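Long-range contacts in putative ATPase Rv3679 (Mycobacterium tuberculosis H37Rv, PDB 6BS3), which forms one half of the heterodimeric BagAB complex, hydrolysing ATP in an activity required for resistance to nitric oxide and to elevated glycerol: residues Gly30-Ser35 and His207-Leu212; Leu211-Pro216 and Val239-Pro244. One frame throughout, in Å; residues are numbered along the deposited sequence.

The two contacts bracket one nucleotide site, contact 1 at the phosphates of ADP and contact 2 at its adenine. Their centres lie about 9 Å apart and they share Leu211 and Leu212, where strand 204-210 runs out towards helix 214-229. Strands 204-210 and 234-242 are parallel neighbours in the central sheet, and Thr210 O meets Asn240 N at 2.9 Å, a probable hydrogen bond. A second probable bond, Thr32 O to Asn240 ND2 at 2.8 Å, ties the phosphate loop to the adenine-binding asparagine. Thr32 CG2 also packs on Pro216 CB, at 3.7 Å. Magnesium marks the far end of the site, about 11 Å from the nearest side-chain atom of Asn240.

Contact 1 (Gly30-Ser35 and His207-Leu212); sequences GGTGKS and HLVTLL. With MG (magnesium ion), chain D; ADP (adenosine-5'-diphosphate), chain C.
Thr32 presses on Val209 and Leu211 where the phosphate-binding loop, a Walker A motif of the deviant type found in ArsA-family ATPases, packs against Val209-Leu211, on and just after strand 204-210. The tight part is van der Waals contact around this threonine, its carbonyl and hydroxyl oxygens included. Thr32 O meets Val209 CG1 at 3.4 Å, and the same methyl lies 3.7 Å from Thr32 OG1, the two side chains sliding past each other in opposite directions. CG1 is the valine branch that touches the loop. Thr32 CG2 rests on Leu211 CG at 3.8 Å. With chi1 at 58°, Thr32 OG1 sits between its own N and carbonyl carbon, and it is hydrogen-bonded to the carbonyl of Lys29, which helps to fix the side chain's rotation.

Towards Gly31 the contact loosens: this partly exposed glycine brings little more than its carbonyl oxygen near, 3.9 Å from Leu211 CD1.

While Thr32 faces the strand, the amides of the loop face the nucleotide. ADP O3B is gripped three times, by Gly33 N, by Lys34 N and by Lys34 NZ at 2.8 Å; the lysine chain, bent at both chi3 and chi4, folds back to bring its amine there, where it also bonds Gly28 O. Gly31 N serves O2B and Ser35 N serves O1B. Gly33 is the N-cap of helix 34-46, whose first turn thus faces the beta-phosphate and would probably help to offset its charge. Beyond it, Ser35 OG, hydrogen-bonded to Asp162, binds magnesium at 2.3 Å; ADP O1B, 2.2 Å from the metal, and four waters complete six ligands.

Contact 2 (Leu211-Pro216 and Val239-Pro244); sequences LLEALP and VNRNIP. With ADP (adenosine-5'-diphosphate), chain C.
The carbonyl oxygen of Asn240, on which Leu211 CD2 rests at 3.8 Å, takes a hydrogen bond from a water 2.8 Å away, and that water accepts one from Leu212 N, also at 2.8 Å. The bridge links the loop after strand 204-210 to strand 234-242 within one beta-alpha-beta unit, whose helix is 214-229. Leu212 is the centre of an inverse gamma turn, Glu213 N bonding back to Leu211 O, and the turn leads into the helix, with Glu213 at its N-cap.

Apolar contact lies to one side of the water. Val239 CG1, anti to its backbone N (chi1 179°), touches Leu212 CD2 at 3.6 Å, the two side chains crossing at about a right angle. Asn242 OD1 approaches the other methyl, Leu212 CD1, more distantly, while Asn242 ND2 bonds Leu315 O on the neighbouring strand 312-316.

Asn240 and Arg241 form part of the adenine pocket. The Asn240 amide meets the Hoogsteen edge of the base: OD1 accepts a weak bond from ADP N6, its N-H...O angle 129°, while ND2, hydrogen-bonded to Thr32 O, lies 3.0 Å from N7. At Arg241 the chain turns a corner with positive phi (48°), and the CG and CD methylenes lie against one face of the ring, CG 3.6 Å from ADP C6 and CD nearer N1 and C2. The chain bends at chi3, which sets NE, and the guanidinium lies with ADP N3 and Glu213 OE2 near its plane. The opposite charges remain beyond salt-bridge range, Arg241 NH2 standing 4.4 Å from Glu213 OE2, and Leu211 CD2 comes in obliquely at Arg241 NE.

Contact 1 (Gly30-Ser35 and His207-Leu212)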
loop_
_atom_site.group_PDB
_atom_site.type_symbol
_atom_site.label_atom_id
_atom_site.label_comp_id
_atom_site.label_asym_id
_atom_site.label_seq_id
_atom_site.Cartn_x
_atom_site.Cartn_y
_atom_site.Cartn_z
ATOM N N GLY A 30 1.130 -3.998 -0.579
ATOM C CA GLY A 30 1.048 -3.100 0.570
ATOM C C GLY A 30 -0.361 -3.096 1.148
ATOM O O GLY A 30 -1.344 -3.145 0.393
ATOM N N GLY A 31 -0.453 -3.100 2.481
ATOM C CA GLY A 31 -1.717 -3.100 3.218
ATOM C C GLY A 31 -2.448 -4.431 3.298
ATOM O O GLY A 31 -3.570 -4.466 3.795
ATOM N N THR A 32 -1.847 -5.544 2.822
ATOM C CA THR A 32 -2.521 -6.857 2.890
ATOM C C THR A 32 -2.302 -7.584 4.222
ATOM O O THR A 32 -3.095 -8.451 4.576
ATOM C CB THR A 32 -2.179 -7.742 1.696
ATOM O OG1 THR A 32 -0.765 -7.931 1.637
ATOM C CG2 THR A 32 -2.711 -7.173 0.367
ATOM N N GLY A 33 -1.253 -7.223 4.959
ATOM C CA GLY A 33 -0.982 -7.821 6.262
ATOM C C GLY A 33 0.339 -8.531 6.440
ATOM O O GLY A 33 0.448 -9.339 7.361
ATOM N N LYS A 34 1.358 -8.235 5.604
ATOM C CA LYS A 34 2.698 -8.851 5.694
ATOM C C LYS A 34 3.301 -8.763 7.097
ATOM O O LYS A 34 3.738 -9.786 7.627
ATOM C CB LYS A 34 3.693 -8.188 4.723
ATOM C CG LYS A 34 3.483 -8.463 3.244
ATOM C CD LYS A 34 4.567 -7.742 2.410
ATOM C CE LYS A 34 4.486 -6.228 2.481
ATOM N NZ LYS A 34 3.153 -5.714 2.056
ATOM N N SER A 35 3.352 -7.543 7.680
ATOM C CA SER A 35 3.919 -7.301 9.008
ATOM C C SER A 35 3.202 -8.052 10.104
ATOM O O SER A 35 3.859 -8.684 10.921
ATOM C CB SER A 35 3.972 -5.806 9.331
ATOM O OG SER A 35 4.806 -5.104 8.422
ATOM N N HIS A 207 6.125 -16.927 1.170
ATOM C CA HIS A 207 4.691 -16.902 1.442
ATOM C C HIS A 207 4.144 -15.574 0.923
ATOM O O HIS A 207 4.803 -14.540 1.019
ATOM C CB HIS A 207 4.383 -17.091 2.950
ATOM C CG HIS A 207 5.090 -18.259 3.556
ATOM N ND1 HIS A 207 4.778 -19.563 3.189
ATOM C CD2 HIS A 207 6.120 -18.283 4.432
ATOM C CE1 HIS A 207 5.622 -20.330 3.860
ATOM N NE2 HIS A 207 6.435 -19.605 4.635
ATOM N N LEU A 208 2.961 -15.625 0.326
ATOM C CA LEU A 208 2.350 -14.461 -0.301
ATOM C C LEU A 208 1.018 -14.157 0.328
ATOM O O LEU A 208 0.057 -14.909 0.191
ATOM C CB LEU A 208 2.219 -14.660 -1.825
ATOM C CG LEU A 208 3.523 -14.952 -2.562
ATOM C CD1 LEU A 208 3.725 -16.455 -2.765
ATOM C CD2 LEU A 208 3.597 -14.183 -3.853
ATOM N N VAL A 209 0.987 -13.057 1.055
ATOM C CA VAL A 209 -0.219 -12.556 1.695
ATOM C C VAL A 209 -1.057 -11.841 0.631
ATOM O O VAL A 209 -0.535 -11.074 -0.165
ATOM C CB VAL A 209 0.117 -11.627 2.895
ATOM C CG1 VAL A 209 -1.151 -11.037 3.518
ATOM C CG2 VAL A 209 0.923 -12.383 3.943
ATOM N N THR A 210 -2.359 -12.109 0.635
ATOM C CA THR A 210 -3.320 -11.474 -0.255
ATOM C C THR A 210 -4.625 -11.185 0.475
ATOM O O THR A 210 -4.914 -11.797 1.505
ATOM C CB THR A 210 -3.518 -12.317 -1.556
ATOM O OG1 THR A 210 -4.200 -11.510 -2.515
ATOM C CG2 THR A 210 -4.297 -13.628 -1.327
ATOM N N LEU A 211 -5.413 -10.252 -0.082
ATOM C CA LEU A 211 -6.781 -9.947 0.338
ATOM C C LEU A 211 -7.665 -10.415 -0.819
ATOM O O LEU A 211 -7.177 -10.543 -1.956
ATOM C CB LEU A 211 -6.993 -8.444 0.619
ATOM C CG LEU A 211 -6.180 -7.823 1.785
ATOM C CD1 LEU A 211 -6.295 -6.321 1.777
ATOM C CD2 LEU A 211 -6.599 -8.373 3.149
ATOM N N LEU A 212 -8.944 -10.721 -0.542
ATOM C CA LEU A 212 -9.861 -11.136 -1.614
ATOM C C LEU A 212 -10.370 -9.887 -2.337
ATOM O O LEU A 212 -11.556 -9.553 -2.309
ATOM C CB LEU A 212 -10.993 -12.083 -1.129
ATOM C CG LEU A 212 -10.547 -13.500 -0.703
ATOM C CD1 LEU A 212 -11.743 -14.427 -0.500
ATOM C CD2 LEU A 212 -9.554 -14.129 -1.712
HETATM MG MG MG D . 4.380 -3.548 6.804
HETATM P PB ADP C . 1.450 -4.714 5.253
HETATM O O1B ADP C . 2.725 -4.891 6.105
HETATM O O2B ADP C . 1.388 -3.263 4.722
HETATM O O3B ADP C . 1.302 -5.724 4.147
HETATM P PA ADP C . -0.061 -4.647 7.809
HETATM O O1A ADP C . 0.590 -3.343 8.299
HETATM O O2A ADP C . 0.413 -5.821 8.578
HETATM O O3A ADP C . 0.218 -4.833 6.252
HETATM O "O5'" ADP C . -1.639 -4.520 7.715
HETATM C "C5'" ADP C . -2.387 -3.436 7.116
HETATM C "C4'" ADP C . -3.463 -3.022 8.092
HETATM O "O4'" ADP C . -4.405 -4.102 8.251
HETATM C "C3'" ADP C . -2.996 -2.666 9.506
HETATM O "O3'" ADP C . -3.769 -1.588 10.009
HETATM C "C2'" ADP C . -3.235 -3.966 10.287
HETATM O "O2'" ADP C . -3.394 -3.779 11.690
HETATM C "C1'" ADP C . -4.502 -4.486 9.611
HETATM N N9 ADP C . -4.691 -5.935 9.668
HETATM C C8 ADP C . -3.826 -6.907 9.230
HETATM N N7 ADP C . -4.293 -8.128 9.338
HETATM C C5 ADP C . -5.553 -7.950 9.892
HETATM C C6 ADP C . -6.583 -8.857 10.231
HETATM N N6 ADP C . -6.483 -10.181 10.100
HETATM N N1 ADP C . -7.739 -8.345 10.717
HETATM C C2 ADP C . -7.846 -7.019 10.866
HETATM N N3 ADP C . -6.939 -6.073 10.604
HETATM C C4 ADP C . -5.810 -6.604 10.103
HETATM O O HOH W 1 5.990 -2.373 7.502
HETATM O O HOH W 2 5.704 -4.616 5.817
HETATM O O HOH W 3 3.819 -2.332 4.834
HETATM O O HOH W 4 3.197 -2.727 8.325
#

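Contact 2 (Leu211-Pro216 and Val239-Pro244)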
loop_
_atom_site.group_PDB
_atom_site.type_symbol
_atom_site.label_atom_id
_atom_site.label_comp_id
_atom_site.label_asym_id
_atom_site.label_seq_id
_atom_site.Cartn_x
_atom_site.Cartn_y
_atom_site.Cartn_z
ATOM N N LEU A 211 -5.413 -10.252 -0.082
ATOM C CA LEU A 211 -6.781 -9.947 0.338
ATOM C C LEU A 211 -7.665 -10.415 -0.819
ATOM O O LEU A 211 -7.177 -10.543 -1.956
ATOM C CB LEU A 211 -6.993 -8.444 0.619
ATOM C CG LEU A 211 -6.180 -7.823 1.785
ATOM C CD1 LEU A 211 -6.295 -6.321 1.777
ATOM C CD2 LEU A 211 -6.599 -8.373 3.149
ATOM N N LEU A 212 -8.944 -10.721 -0.542
ATOM C CA LEU A 212 -9.861 -11.136 -1.614
ATOM C C LEU A 212 -10.370 -9.887 -2.337
ATOM O O LEU A 212 -11.556 -9.553 -2.309
ATOM C CB LEU A 212 -10.993 -12.083 -1.129
ATOM C CG LEU A 212 -10.547 -13.500 -0.703
ATOM C CD1 LEU A 212 -11.743 -14.427 -0.500
ATOM C CD2 LEU A 212 -9.554 -14.129 -1.712
ATOM N N GLU A 213 -9.420 -9.180 -2.958
ATOM C CA GLU A 213 -9.571 -7.941 -3.731
ATOM C C GLU A 213 -8.749 -8.110 -4.992
ATOM O O GLU A 213 -7.743 -8.807 -4.967
ATOM C CB GLU A 213 -9.083 -6.735 -2.913
ATOM C CG GLU A 213 -9.973 -6.442 -1.716
ATOM C CD GLU A 213 -9.449 -5.456 -0.693
ATOM O OE1 GLU A 213 -8.524 -4.673 -1.014
ATOM O OE2 GLU A 213 -9.979 -5.467 0.442
ATOM N N ALA A 214 -9.191 -7.513 -6.085
ATOM C CA ALA A 214 -8.623 -7.645 -7.438
ATOM C C ALA A 214 -7.108 -7.430 -7.548
ATOM O O ALA A 214 -6.417 -8.315 -8.050
ATOM C CB ALA A 214 -9.355 -6.720 -8.407
ATOM N N LEU A 215 -6.603 -6.268 -7.091
ATOM C CA LEU A 215 -5.189 -5.907 -7.173
ATOM C C LEU A 215 -4.283 -6.797 -6.299
ATOM O O LEU A 215 -3.303 -7.301 -6.853
ATOM C CB LEU A 215 -4.957 -4.410 -6.910
ATOM C CG LEU A 215 -5.574 -3.421 -7.912
ATOM C CD1 LEU A 215 -5.280 -1.996 -7.489
ATOM C CD2 LEU A 215 -5.055 -3.647 -9.338
ATOM N N PRO A 216 -4.581 -7.071 -4.989
ATOM C CA PRO A 216 -3.708 -7.974 -4.211
ATOM C C PRO A 216 -3.600 -9.381 -4.812
ATOM O O PRO A 216 -2.519 -9.963 -4.801
ATOM C CB PRO A 216 -4.361 -7.985 -2.827
ATOM C CG PRO A 216 -5.119 -6.714 -2.751
ATOM C CD PRO A 216 -5.660 -6.532 -4.129
ATOM N N VAL A 239 -4.503 -16.047 2.597
ATOM C CA VAL A 239 -5.665 -15.186 2.367
ATOM C C VAL A 239 -6.069 -14.583 3.696
ATOM O O VAL A 239 -6.640 -15.267 4.539
ATOM C CB VAL A 239 -6.853 -15.861 1.609
ATOM C CG1 VAL A 239 -8.019 -14.879 1.438
ATOM C CG2 VAL A 239 -6.419 -16.402 0.248
ATOM N N ASN A 240 -5.736 -13.301 3.886
ATOM C CA ASN A 240 -6.033 -12.545 5.094
ATOM C C ASN A 240 -7.438 -11.916 5.060
ATOM O O ASN A 240 -8.051 -11.781 3.990
ATOM C CB ASN A 240 -4.963 -11.449 5.276
ATOM C CG ASN A 240 -4.846 -10.891 6.675
ATOM O OD1 ASN A 240 -5.241 -11.520 7.670
ATOM N ND2 ASN A 240 -4.290 -9.686 6.783
ATOM N N ARG A 241 -7.925 -11.528 6.257
ATOM C CA ARG A 241 -9.190 -10.823 6.541
ATOM C C ARG A 241 -10.409 -11.432 5.857
ATOM O O ARG A 241 -11.159 -10.739 5.160
ATOM C CB ARG A 241 -9.106 -9.315 6.252
ATOM C CG ARG A 241 -7.925 -8.636 6.898
ATOM C CD ARG A 241 -8.134 -7.158 7.113
ATOM N NE ARG A 241 -8.467 -6.456 5.879
ATOM C CZ ARG A 241 -8.746 -5.162 5.808
ATOM N NH1 ARG A 241 -8.697 -4.406 6.900
ATOM N NH2 ARG A 241 -9.065 -4.610 4.645
ATOM N N ASN A 242 -10.624 -12.734 6.103
ATOM C CA ASN A 242 -11.784 -13.432 5.595
ATOM C C ASN A 242 -12.992 -12.999 6.398
ATOM O O ASN A 242 -12.842 -12.526 7.523
ATOM C CB ASN A 242 -11.585 -14.935 5.681
ATOM C CG ASN A 242 -10.708 -15.442 4.580
ATOM O OD1 ASN A 242 -11.149 -15.587 3.420
ATOM N ND2 ASN A 242 -9.447 -15.712 4.928
ATOM N N ILE A 243 -14.184 -13.096 5.791
ATOM C CA ILE A 243 -15.445 -12.720 6.440
ATOM C C ILE A 243 -16.453 -13.867 6.324
ATOM O O ILE A 243 -16.332 -14.669 5.391
ATOM C CB ILE A 243 -16.002 -11.343 5.958
ATOM C CG1 ILE A 243 -16.263 -11.328 4.431
ATOM C CG2 ILE A 243 -15.099 -10.194 6.422
ATOM C CD1 ILE A 243 -17.064 -10.196 3.924
ATOM N N PRO A 244 -17.420 -13.955 7.239
ATOM C CA PRO A 244 -18.394 -15.012 7.216
ATOM C C PRO A 244 -19.422 -14.816 6.101
ATOM O O PRO A 244 -19.868 -13.743 5.914
ATOM C CB PRO A 244 -19.030 -14.860 8.588
ATOM C CG PRO A 244 -18.956 -13.399 8.834
ATOM C CD PRO A 244 -17.604 -13.017 8.312
HETATM P PB ADP C . 1.450 -4.714 5.253
HETATM O O1B ADP C . 2.725 -4.891 6.105
HETATM O O2B ADP C . 1.388 -3.263 4.722
HETATM O O3B ADP C . 1.302 -5.724 4.147
HETATM P PA ADP C . -0.061 -4.647 7.809
HETATM O O1A ADP C . 0.590 -3.343 8.299
HETATM O O2A ADP C . 0.413 -5.821 8.578
HETATM O O3A ADP C . 0.218 -4.833 6.252
HETATM O "O5'" ADP C . -1.639 -4.520 7.715
HETATM C "C5'" ADP C . -2.387 -3.436 7.116
HETATM C "C4'" ADP C . -3.463 -3.022 8.092
HETATM O "O4'" ADP C . -4.405 -4.102 8.251
HETATM C "C3'" ADP C . -2.996 -2.666 9.506
HETATM O "O3'" ADP C . -3.769 -1.588 10.009
HETATM C "C2'" ADP C . -3.235 -3.966 10.287
HETATM O "O2'" ADP C . -3.394 -3.779 11.690
HETATM C "C1'" ADP C . -4.502 -4.486 9.611
HETATM N N9 ADP C . -4.691 -5.935 9.668
HETATM C C8 ADP C . -3.826 -6.907 9.230
HETATM N N7 ADP C . -4.293 -8.128 9.338
HETATM C C5 ADP C . -5.553 -7.950 9.892
HETATM C C6 ADP C . -6.583 -8.857 10.231
HETATM N N6 ADP C . -6.483 -10.181 10.100
HETATM N N1 ADP C . -7.739 -8.345 10.717
HETATM C C2 ADP C . -7.846 -7.019 10.866
HETATM N N3 ADP C . -6.939 -6.073 10.604
HETATM C C4 ADP C . -5.810 -6.604 10.103
HETATM O O HOH W 5 -9.811 -10.609 2.129
#